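Local coordinates for protein transcriptional activator, putative (Pyrococcus furiosus, PDB 1RTW) that is of unknown function, though named a putative transcriptional activator, and belongs to the all-helical TENA/THI-4/PQQC family, at residues Val106-Ser111 and Phe191-Lys196; Ala131-Trp136 and Gln159-Tyr164; Lys137-Asn142 and Glu151-Trp156. All coordinates share one frame; numbering follows the deposited sequence.

Contact 1 of 3, residues Val106-Ser111 and Phe191-Lys196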
loop_
_atom_site.group_PDB
_atom_site.type_symbol
_atom_site.label_atom_id
_atom_site.label_comp_id
_atom_site.label_asym_id
_atom_site.label_seq_id
_atom_site.Cartn_x
_atom_site.Cartn_y
_atom_site.Cartn_z
ATOM N N VAL B 106 10.901 -9.759 -8.568
ATOM C CA VAL B 106 9.714 -9.775 -7.715
ATOM C C VAL B 106 9.509 -8.442 -7.005
ATOM O O VAL B 106 8.428 -7.854 -7.076
ATOM C CB VAL B 106 9.802 -10.913 -6.662
ATOM C CG1 VAL B 106 8.806 -10.681 -5.501
ATOM C CG2 VAL B 106 9.538 -12.247 -7.336
ATOM N N ASN B 107 10.562 -7.950 -6.359
ATOM C CA ASN B 107 10.483 -6.698 -5.616
ATOM C C ASN B 107 10.170 -5.491 -6.480
ATOM O O ASN B 107 9.489 -4.571 -6.039
ATOM C CB ASN B 107 11.743 -6.497 -4.778
ATOM C CG ASN B 107 11.869 -7.537 -3.676
ATOM O OD1 ASN B 107 10.873 -8.147 -3.266
ATOM N ND2 ASN B 107 13.081 -7.743 -3.189
ATOM N N TYR B 108 10.624 -5.519 -7.727
ATOM C CA TYR B 108 10.321 -4.431 -8.645
ATOM C C TYR B 108 8.823 -4.454 -8.975
ATOM O O TYR B 108 8.158 -3.409 -8.945
ATOM C CB TYR B 108 11.145 -4.548 -9.928
ATOM C CG TYR B 108 10.730 -3.551 -10.989
ATOM C CD1 TYR B 108 11.005 -2.183 -10.843
ATOM C CD2 TYR B 108 10.027 -3.962 -12.108
ATOM C CE1 TYR B 108 10.582 -1.259 -11.791
ATOM C CE2 TYR B 108 9.598 -3.049 -13.065
ATOM C CZ TYR B 108 9.872 -1.700 -12.899
ATOM O OH TYR B 108 9.404 -0.790 -13.827
ATOM N N LEU B 109 8.281 -5.645 -9.234
ATOM C CA LEU B 109 6.860 -5.763 -9.574
ATOM C C LEU B 109 5.980 -5.317 -8.427
ATOM O O LEU B 109 5.003 -4.606 -8.640
ATOM C CB LEU B 109 6.484 -7.175 -10.008
ATOM C CG LEU B 109 6.915 -7.620 -11.410
ATOM C CD1 LEU B 109 6.342 -9.028 -11.691
ATOM C CD2 LEU B 109 6.388 -6.614 -12.455
ATOM N N LEU B 110 6.317 -5.727 -7.213
ATOM C CA LEU B 110 5.546 -5.309 -6.052
ATOM C C LEU B 110 5.634 -3.779 -5.839
ATOM O O LEU B 110 4.662 -3.151 -5.401
ATOM C CB LEU B 110 6.009 -6.077 -4.806
ATOM C CG LEU B 110 5.785 -7.588 -4.890
ATOM C CD1 LEU B 110 6.277 -8.233 -3.601
ATOM C CD2 LEU B 110 4.314 -7.879 -5.122
ATOM N N SER B 111 6.778 -3.176 -6.174
ATOM C CA SER B 111 6.924 -1.723 -6.028
ATOM C C SER B 111 6.073 -1.007 -7.057
ATOM O O SER B 111 5.446 0.002 -6.750
ATOM C CB SER B 111 8.379 -1.283 -6.159
ATOM O OG SER B 111 9.103 -1.692 -5.017
ATOM N N PHE B 191 7.506 -1.266 -18.987
ATOM C CA PHE B 191 7.509 -2.380 -19.940
ATOM C C PHE B 191 8.948 -2.754 -20.311
ATOM O O PHE B 191 9.297 -3.937 -20.403
ATOM C CB PHE B 191 6.706 -2.028 -21.205
ATOM C CG PHE B 191 6.512 -3.194 -22.152
ATOM C CD1 PHE B 191 7.502 -3.542 -23.076
ATOM C CD2 PHE B 191 5.355 -3.970 -22.090
ATOM C CE1 PHE B 191 7.343 -4.647 -23.919
ATOM C CE2 PHE B 191 5.185 -5.074 -22.925
ATOM C CZ PHE B 191 6.181 -5.415 -23.842
ATOM N N LYS B 192 9.774 -1.732 -20.527
ATOM C CA LYS B 192 11.179 -1.921 -20.867
ATOM C C LYS B 192 11.909 -2.632 -19.733
ATOM O O LYS B 192 12.628 -3.608 -19.957
ATOM C CB LYS B 192 11.845 -0.567 -21.125
ATOM C CG LYS B 192 13.355 -0.624 -21.315
ATOM C CD LYS B 192 13.927 0.746 -21.659
ATOM C CE LYS B 192 13.365 1.256 -22.981
ATOM N NZ LYS B 192 13.786 2.654 -23.269
ATOM N N GLU B 193 11.693 -2.153 -18.514
ATOM C CA GLU B 193 12.341 -2.720 -17.346
ATOM C C GLU B 193 11.881 -4.160 -17.105
ATOM O O GLU B 193 12.709 -5.026 -16.822
ATOM C CB GLU B 193 12.088 -1.822 -16.126
ATOM C CG GLU B 193 12.988 -2.083 -14.920
ATOM C CD GLU B 193 14.466 -1.752 -15.152
ATOM O OE1 GLU B 193 15.290 -2.100 -14.273
ATOM O OE2 GLU B 193 14.812 -1.131 -16.188
ATOM N N VAL B 194 10.582 -4.429 -17.260
ATOM C CA VAL B 194 10.085 -5.789 -17.058
ATOM C C VAL B 194 10.677 -6.712 -18.129
ATOM O O VAL B 194 10.991 -7.876 -17.852
ATOM C CB VAL B 194 8.524 -5.868 -17.039
ATOM C CG1 VAL B 194 8.052 -7.328 -16.950
ATOM C CG2 VAL B 194 7.984 -5.100 -15.854
ATOM N N SER B 195 10.891 -6.159 -19.323
ATOM C CA SER B 195 11.474 -6.903 -20.442
ATOM C C SER B 195 12.879 -7.388 -20.105
ATOM O O SER B 195 13.226 -8.538 -20.371
ATOM C CB SER B 195 11.521 -6.032 -21.702
ATOM O OG SER B 195 10.227 -5.824 -22.228
ATOM N N LYS B 196 13.679 -6.503 -19.516
ATOM C CA LYS B 196 15.047 -6.822 -19.109
ATOM C C LYS B 196 15.053 -7.920 -18.044
ATOM O O LYS B 196 15.906 -8.808 -18.051
ATOM C CB LYS B 196 15.741 -5.569 -18.563
ATOM C CG LYS B 196 16.047 -4.521 -19.620
ATOM C CD LYS B 196 16.724 -3.293 -19.024
ATOM C CE LYS B 196 16.899 -2.191 -20.088
ATOM N NZ LYS B 196 17.560 -0.949 -19.565
#
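Tyr108 lays one face of its ring on the aliphatic part of Glu193, while Val194 pushes a methyl against the ring's edge. The two short helical segments run nearly antiparallel, at 160°, with their axes 11.1 Å apart, so a long side chain from one helix is needed to meet shorter ones on the other. Tyrosine suits this: with its CG swung away from the backbone N (chi1 172°), the ring reaches right across to helix 181-201. There Glu193 CG sits 4.0 Å from the centroid of the Tyr108 ring, a CH-pi contact displaced toward the hydroxyl end.

This face contact and the methyls beside it make up the tight part. Val194 CG2 lies in the ring plane, 3.8 Å from Tyr108 CE2, and the same methyl is 4.0 Å from Leu109 CD2. A beta-branched valine offers such a methyl close to the backbone, and the longer leucine comes to meet it. Behind this layer, Leu109 continues onto Phe46 and Phe53 of helix 33-60, and Val194 onto Cys127 of helix 118-142.

The more open side is the carboxylate end of the partly exposed Glu193. The glutamate chain bends after its CB, its methylenes staying with the ring while the carboxylate turns off the ring plane by 63°. OE1 of Glu193 forms a salt bridge with Lys103 of the second subunit, and Tyr108 also packs on Asn107 of that subunit. A near-antiparallel helix pair, apolar inward and charged where a second subunit meets it, is at home in the oligomeric helical bundle of the TENA/THI-4/PQQC family.

Contact 2 of 3, residues Ala131-Trp136 and Gln159-Tyr164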
loop_
_atom_site.group_PDB
_atom_site.type_symbol
_atom_site.label_atom_id
_atom_site.label_comp_id
_atom_site.label_asym_id
_atom_site.label_seq_id
_atom_site.Cartn_x
_atom_site.Cartn_y
_atom_site.Cartn_z
ATOM N N ALA B 131 5.364 -12.088 -22.587
ATOM C CA ALA B 131 6.724 -12.595 -22.720
ATOM C C ALA B 131 6.751 -14.118 -22.631
ATOM O O ALA B 131 7.378 -14.783 -23.460
ATOM C CB ALA B 131 7.610 -12.010 -21.649
ATOM N N TYR B 132 6.056 -14.674 -21.637
ATOM C CA TYR B 132 6.038 -16.120 -21.454
ATOM C C TYR B 132 5.259 -16.844 -22.537
ATOM O O TYR B 132 5.610 -17.967 -22.921
ATOM C CB TYR B 132 5.518 -16.487 -20.066
ATOM C CG TYR B 132 6.594 -17.044 -19.173
ATOM C CD1 TYR B 132 6.323 -18.085 -18.293
ATOM C CD2 TYR B 132 7.900 -16.555 -19.237
ATOM C CE1 TYR B 132 7.336 -18.636 -17.493
ATOM C CE2 TYR B 132 8.917 -17.101 -18.446
ATOM C CZ TYR B 132 8.630 -18.138 -17.576
ATOM O OH TYR B 132 9.639 -18.665 -16.789
ATOM N N TYR B 133 4.220 -16.188 -23.046
ATOM C CA TYR B 133 3.411 -16.767 -24.106
ATOM C C TYR B 133 4.290 -16.964 -25.340
ATOM O O TYR B 133 4.308 -18.043 -25.925
ATOM C CB TYR B 133 2.216 -15.867 -24.427
ATOM C CG TYR B 133 1.328 -16.379 -25.545
ATOM C CD1 TYR B 133 0.882 -17.698 -25.566
ATOM C CD2 TYR B 133 0.944 -15.538 -26.587
ATOM C CE1 TYR B 133 0.075 -18.170 -26.602
ATOM C CE2 TYR B 133 0.139 -15.991 -27.629
ATOM C CZ TYR B 133 -0.296 -17.305 -27.635
ATOM O OH TYR B 133 -1.113 -17.744 -28.662
ATOM N N GLU B 134 5.060 -15.939 -25.686
ATOM C CA GLU B 134 5.950 -16.008 -26.843
ATOM C C GLU B 134 7.083 -17.025 -26.690
ATOM O O GLU B 134 7.327 -17.827 -27.596
ATOM C CB GLU B 134 6.529 -14.625 -27.154
ATOM C CG GLU B 134 5.500 -13.622 -27.660
ATOM C CD GLU B 134 4.805 -14.074 -28.931
ATOM O OE1 GLU B 134 5.473 -14.665 -29.806
ATOM O OE2 GLU B 134 3.587 -13.839 -29.060
ATOM N N ALA B 135 7.748 -17.013 -25.534
ATOM C CA ALA B 135 8.864 -17.922 -25.266
ATOM C C ALA B 135 8.468 -19.384 -25.343
ATOM O O ALA B 135 9.121 -20.177 -26.017
ATOM C CB ALA B 135 9.473 -17.620 -23.911
ATOM N N TRP B 136 7.393 -19.734 -24.650
ATOM C CA TRP B 136 6.920 -21.103 -24.640
ATOM C C TRP B 136 6.269 -21.482 -25.968
ATOM O O TRP B 136 6.217 -22.656 -26.326
ATOM C CB TRP B 136 6.004 -21.331 -23.440
ATOM C CG TRP B 136 6.782 -21.218 -22.165
ATOM C CD1 TRP B 136 6.844 -20.133 -21.330
ATOM C CD2 TRP B 136 7.697 -22.182 -21.634
ATOM N NE1 TRP B 136 7.743 -20.362 -20.324
ATOM C CE2 TRP B 136 8.279 -21.604 -20.481
ATOM C CE3 TRP B 136 8.079 -23.470 -22.018
ATOM C CZ2 TRP B 136 9.236 -22.279 -19.717
ATOM C CZ3 TRP B 136 9.030 -24.136 -21.255
ATOM C CH2 TRP B 136 9.592 -23.540 -20.115
ATOM N N GLN B 159 -3.866 -22.372 -26.283
ATOM C CA GLN B 159 -4.814 -21.413 -26.840
ATOM C C GLN B 159 -5.472 -20.655 -25.691
ATOM O O GLN B 159 -5.741 -19.462 -25.796
ATOM C CB GLN B 159 -5.883 -22.142 -27.666
ATOM C CG GLN B 159 -6.878 -21.233 -28.396
ATOM C CD GLN B 159 -6.251 -20.435 -29.532
ATOM O OE1 GLN B 159 -5.065 -20.579 -29.838
ATOM N NE2 GLN B 159 -7.055 -19.591 -30.168
ATOM N N GLU B 160 -5.697 -21.358 -24.587
ATOM C CA GLU B 160 -6.316 -20.780 -23.404
ATOM C C GLU B 160 -5.473 -19.639 -22.844
ATOM O O GLU B 160 -5.998 -18.568 -22.545
ATOM C CB GLU B 160 -6.514 -21.860 -22.342
ATOM C CG GLU B 160 -7.301 -21.400 -21.130
ATOM C CD GLU B 160 -7.588 -22.527 -20.155
ATOM O OE1 GLU B 160 -6.661 -23.305 -19.838
ATOM O OE2 GLU B 160 -8.747 -22.627 -19.697
ATOM N N PHE B 161 -4.172 -19.871 -22.704
ATOM C CA PHE B 161 -3.279 -18.841 -22.191
ATOM C C PHE B 161 -3.200 -17.677 -23.176
ATOM O O PHE B 161 -3.201 -16.520 -22.772
ATOM C CB PHE B 161 -1.879 -19.397 -21.933
ATOM C CG PHE B 161 -1.033 -18.509 -21.075
ATOM C CD1 PHE B 161 -1.186 -18.521 -19.697
ATOM C CD2 PHE B 161 -0.096 -17.653 -21.639
ATOM C CE1 PHE B 161 -0.421 -17.692 -18.883
ATOM C CE2 PHE B 161 0.677 -16.817 -20.840
ATOM C CZ PHE B 161 0.515 -16.834 -19.451
ATOM N N GLY B 162 -3.152 -17.997 -24.467
ATOM C CA GLY B 162 -3.087 -16.976 -25.493
ATOM C C GLY B 162 -4.316 -16.086 -25.489
ATOM O O GLY B 162 -4.247 -14.907 -25.836
ATOM N N GLU B 163 -5.451 -16.657 -25.100
ATOM C CA GLU B 163 -6.697 -15.909 -25.039
ATOM C C GLU B 163 -6.629 -14.961 -23.849
ATOM O O GLU B 163 -7.100 -13.827 -23.910
ATOM C CB GLU B 163 -7.888 -16.865 -24.925
ATOM C CG GLU B 163 -8.139 -17.645 -26.210
ATOM C CD GLU B 163 -9.232 -18.692 -26.085
ATOM O OE1 GLU B 163 -9.309 -19.377 -25.044
ATOM O OE2 GLU B 163 -10.012 -18.839 -27.045
ATOM N N TYR B 164 -6.022 -15.446 -22.775
ATOM C CA TYR B 164 -5.830 -14.678 -21.557
ATOM C C TYR B 164 -4.910 -13.489 -21.873
ATOM O O TYR B 164 -5.171 -12.362 -21.450
ATOM C CB TYR B 164 -5.235 -15.598 -20.483
ATOM C CG TYR B 164 -4.559 -14.896 -19.327
ATOM C CD1 TYR B 164 -5.257 -13.988 -18.531
ATOM C CD2 TYR B 164 -3.214 -15.140 -19.034
ATOM C CE1 TYR B 164 -4.638 -13.340 -17.479
ATOM C CE2 TYR B 164 -2.579 -14.498 -17.979
ATOM C CZ TYR B 164 -3.296 -13.599 -17.206
ATOM O OH TYR B 164 -2.682 -12.961 -16.154
#
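Tyr133 and Gly162 bring the two backbones together, their CA atoms lying only 6.6 Å apart, a close approach for two helices. Glycine suits the place because the Tyr133 hydroxyl occupies the position in which a CB of residue 162 would stand. Gly162 presents bare backbone, and the phenol ring of Tyr133 lies flat on it. The glycine CA stands over one face of the ring, displaced toward the rim; it is 3.8 Å from the Tyr133 centroid and 23° off the ring normal, so this is a CH-pi contact. The nearest ring atom is Tyr133 CZ, 3.5 Å from Gly162 CA. The tyrosine gets there by holding CG trans to its backbone N (chi1 179°), which extends the ring over the neighbouring helix.

Phe161 packs against the CB of that tyrosine. The two aromatic side chains slide past each other in opposite directions, and Tyr133 CB comes to the edge of the phenylalanine ring, 4.0 Å from Phe161 CE2. The rings do not stack: Phe161 CD2 approaches the tyrosine ring obliquely. A purely hydrocarbon ring suits this buried place, where Phe161 also meets Trp156 and His155 edge-to-face. One of its faces is covered from its own helix by Tyr164 CD2, 3.8 Å above the plane.

Tyr132, from helix 118-142, meets the same Trp156 edge-to-face. A phosphate ion, probably carried over from the crystallisation solution, is bound about 4 Å from the side chain of Phe161 at the nearest atoms. Such a cluster of aromatic rings between helices is consistent with the aromatic-lined interior pocket of the TENA/THI-4/PQQC helical bundle.

Contact 3 of 3, residues Lys137-Asn142 and Glu151-Trp156; sequences KWVREN and EFINHW
The guanidinium of Arg140, whose own CB rests 4.0 Å from Ile153 CG2, has Glu141 OE2 at its edge and in its plane, though the ion pair is long. Farther along the same segment, the amide of Asn142 lies over the Trp138 ring, with ND2 3.3 Å above its centre, and the same ND2 donates to Trp138 O almost straight (169°). Within 151-156, Trp156 has His155 ND1 over one face, offset toward the rim, and puts its CZ3 in plane at the edge of the Phe152 ring.

The join itself is aliphatic. In the helical bundle of this TENA/THI-4/PQQC protein, helix 118-142 and the short helix 150-157 follow each other in the chain, and here they pack locally after the connecting loop. Ile153 supplies two reaching branches: its CG2 is 3.9 Å from Val139 CG1, and its CD1 is equally near that valine methyl. The two beta-branched side chains cross at about a right angle. With its CG2 opposite the backbone N and CG1 beside it (chi1 -56°), Ile153 also sets CG2 against the backbone, 3.9 Å from Arg140 N.

Arginine fits the margin, since its CB joins the hydrocarbon contact while its charged end runs out to exposed surface. Met26 and Leu23 of helix 21-28 touch Ile153 and Val139 respectively, extending the apolar layer.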
loop_
_atom_site.group_PDB
_atom_site.type_symbol
_atom_site.label_atom_id
_atom_site.label_comp_id
_atom_site.label_asym_id
_atom_site.label_seq_id
_atom_site.Cartn_x
_atom_site.Cartn_y
_atom_site.Cartn_z
ATOM N N LYS B 137 5.819 -20.481 -26.717
ATOM C CA LYS B 137 5.222 -20.733 -28.023
ATOM C C LYS B 137 6.385 -21.114 -28.943
ATOM O O LYS B 137 6.278 -22.048 -29.740
ATOM C CB LYS B 137 4.507 -19.483 -28.541
ATOM C CG LYS B 137 3.446 -19.766 -29.591
ATOM C CD LYS B 137 2.508 -18.581 -29.787
ATOM C CE LYS B 137 3.244 -17.338 -30.269
ATOM N NZ LYS B 137 2.324 -16.178 -30.441
ATOM N N TRP B 138 7.509 -20.414 -28.784
ATOM C CA TRP B 138 8.699 -20.695 -29.569
ATOM C C TRP B 138 9.134 -22.128 -29.300
ATOM O O TRP B 138 9.471 -22.869 -30.221
ATOM C CB TRP B 138 9.841 -19.750 -29.198
ATOM C CG TRP B 138 11.053 -19.920 -30.090
ATOM C CD1 TRP B 138 11.336 -19.217 -31.223
ATOM C CD2 TRP B 138 12.108 -20.882 -29.944
ATOM N NE1 TRP B 138 12.494 -19.682 -31.797
ATOM C CE2 TRP B 138 12.986 -20.703 -31.034
ATOM C CE3 TRP B 138 12.389 -21.879 -29.003
ATOM C CZ2 TRP B 138 14.139 -21.486 -31.205
ATOM C CZ3 TRP B 138 13.534 -22.658 -29.175
ATOM C CH2 TRP B 138 14.393 -22.455 -30.273
ATOM N N VAL B 139 9.137 -22.505 -28.026
ATOM C CA VAL B 139 9.526 -23.848 -27.635
ATOM C C VAL B 139 8.621 -24.911 -28.259
ATOM O O VAL B 139 9.112 -25.904 -28.789
ATOM C CB VAL B 139 9.558 -23.999 -26.102
ATOM C CG1 VAL B 139 9.772 -25.447 -25.720
ATOM C CG2 VAL B 139 10.678 -23.153 -25.524
ATOM N N ARG B 140 7.309 -24.694 -28.227
ATOM C CA ARG B 140 6.374 -25.659 -28.801
ATOM C C ARG B 140 6.600 -25.820 -30.303
ATOM O O ARG B 140 6.467 -26.919 -30.847
ATOM C CB ARG B 140 4.923 -25.230 -28.560
ATOM C CG ARG B 140 3.898 -26.218 -29.123
ATOM C CD ARG B 140 2.481 -25.659 -29.088
ATOM N NE ARG B 140 2.367 -24.395 -29.819
ATOM C CZ ARG B 140 1.342 -23.553 -29.715
ATOM N NH1 ARG B 140 0.324 -23.832 -28.909
ATOM N NH2 ARG B 140 1.335 -22.424 -30.411
ATOM N N GLU B 141 7.000 -24.728 -30.943
ATOM C CA GLU B 141 7.232 -24.691 -32.376
ATOM C C GLU B 141 8.607 -25.143 -32.843
ATOM O O GLU B 141 8.846 -25.246 -34.042
ATOM C CB GLU B 141 6.927 -23.293 -32.902
ATOM C CG GLU B 141 5.458 -22.916 -32.738
ATOM C CD GLU B 141 5.174 -21.434 -32.934
ATOM O OE1 GLU B 141 6.117 -20.649 -33.181
ATOM O OE2 GLU B 141 3.989 -21.049 -32.832
ATOM N N ASN B 142 9.518 -25.393 -31.911
ATOM C CA ASN B 142 10.850 -25.850 -32.285
ATOM C C ASN B 142 11.206 -27.141 -31.561
ATOM O O ASN B 142 12.354 -27.588 -31.581
ATOM C CB ASN B 142 11.896 -24.757 -32.038
ATOM C CG ASN B 142 11.873 -23.679 -33.114
ATOM O OD1 ASN B 142 12.542 -23.796 -34.144
ATOM N ND2 ASN B 142 11.087 -22.631 -32.887
ATOM N N GLU B 151 4.203 -30.456 -19.848
ATOM C CA GLU B 151 3.148 -29.781 -19.086
ATOM C C GLU B 151 3.315 -28.262 -19.140
ATOM O O GLU B 151 2.369 -27.539 -19.465
ATOM C CB GLU B 151 3.150 -30.239 -17.621
ATOM C CG GLU B 151 3.181 -31.749 -17.419
ATOM C CD GLU B 151 4.521 -32.244 -16.893
ATOM O OE1 GLU B 151 5.551 -32.045 -17.583
ATOM O OE2 GLU B 151 4.539 -32.829 -15.783
ATOM N N PHE B 152 4.526 -27.796 -18.834
ATOM C CA PHE B 152 4.851 -26.366 -18.845
ATOM C C PHE B 152 4.801 -25.759 -20.237
ATOM O O PHE B 152 4.303 -24.646 -20.414
ATOM C CB PHE B 152 6.237 -26.127 -18.247
ATOM C CG PHE B 152 6.353 -26.567 -16.830
ATOM C CD1 PHE B 152 6.118 -25.677 -15.799
ATOM C CD2 PHE B 152 6.653 -27.884 -16.526
ATOM C CE1 PHE B 152 6.175 -26.091 -14.483
ATOM C CE2 PHE B 152 6.715 -28.313 -15.217
ATOM C CZ PHE B 152 6.475 -27.416 -14.188
ATOM N N ILE B 153 5.324 -26.489 -21.217
ATOM C CA ILE B 153 5.336 -26.023 -22.590
ATOM C C ILE B 153 3.908 -25.804 -23.075
ATOM O O ILE B 153 3.609 -24.781 -23.686
ATOM C CB ILE B 153 6.027 -27.030 -23.515
ATOM C CG1 ILE B 153 7.436 -27.305 -23.014
ATOM C CG2 ILE B 153 6.109 -26.474 -24.929
ATOM C CD1 ILE B 153 8.131 -28.406 -23.760
ATOM N N ASN B 154 3.035 -26.765 -22.779
ATOM C CA ASN B 154 1.636 -26.696 -23.178
ATOM C C ASN B 154 0.857 -25.597 -22.476
ATOM O O ASN B 154 0.112 -24.871 -23.120
ATOM C CB ASN B 154 0.923 -28.035 -22.937
ATOM C CG ASN B 154 1.319 -29.106 -23.948
ATOM O OD1 ASN B 154 1.738 -28.802 -25.074
ATOM N ND2 ASN B 154 1.187 -30.371 -23.546
ATOM N N HIS B 155 1.019 -25.474 -21.161
ATOM C CA HIS B 155 0.282 -24.457 -20.428
ATOM C C HIS B 155 0.524 -23.029 -20.922
ATOM O O HIS B 155 -0.427 -22.312 -21.218
ATOM C CB HIS B 155 0.546 -24.540 -18.917
ATOM C CG HIS B 155 -0.105 -23.431 -18.144
ATOM N ND1 HIS B 155 0.618 -22.406 -17.573
ATOM C CD2 HIS B 155 -1.406 -23.129 -17.953
ATOM C CE1 HIS B 155 -0.217 -21.514 -17.073
ATOM N NE2 HIS B 155 -1.450 -21.924 -17.288
ATOM N N TRP B 156 1.786 -22.638 -21.064
ATOM C CA TRP B 156 2.084 -21.281 -21.503
ATOM C C TRP B 156 1.941 -20.999 -22.997
ATOM O O TRP B 156 1.902 -19.834 -23.410
ATOM C CB TRP B 156 3.448 -20.841 -20.986
ATOM C CG TRP B 156 3.417 -20.531 -19.532
ATOM C CD1 TRP B 156 2.571 -19.667 -18.895
ATOM C CD2 TRP B 156 4.272 -21.062 -18.529
ATOM N NE1 TRP B 156 2.849 -19.627 -17.553
ATOM C CE2 TRP B 156 3.896 -20.488 -17.298
ATOM C CE3 TRP B 156 5.328 -21.982 -18.541
ATOM C CZ2 TRP B 156 4.535 -20.781 -16.099
ATOM C CZ3 TRP B 156 5.966 -22.277 -17.356
ATOM C CH2 TRP B 156 5.565 -21.685 -16.147
#

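In the fold
From the N terminus, the first segment met is 106-111 on helix 100-115, which waits longest for its partner. Helix 118-142 then carries 131-136 and 137-142 end to end. Helix 150-157 closes the first and smallest loop at contact 3, helix 159-176 closes contact 2 around it, and helix 181-201 returns last to close contact 1 around both. The three loops therefore nest and none cross. Contacts 2 and 3 touch, with centres 9 Å apart, and together fasten two successive helices to helix 118-142. Contact 1 lies on the opposite side of the chain's centre, at the second subunit, and ties helix 181-201 to helix 100-115.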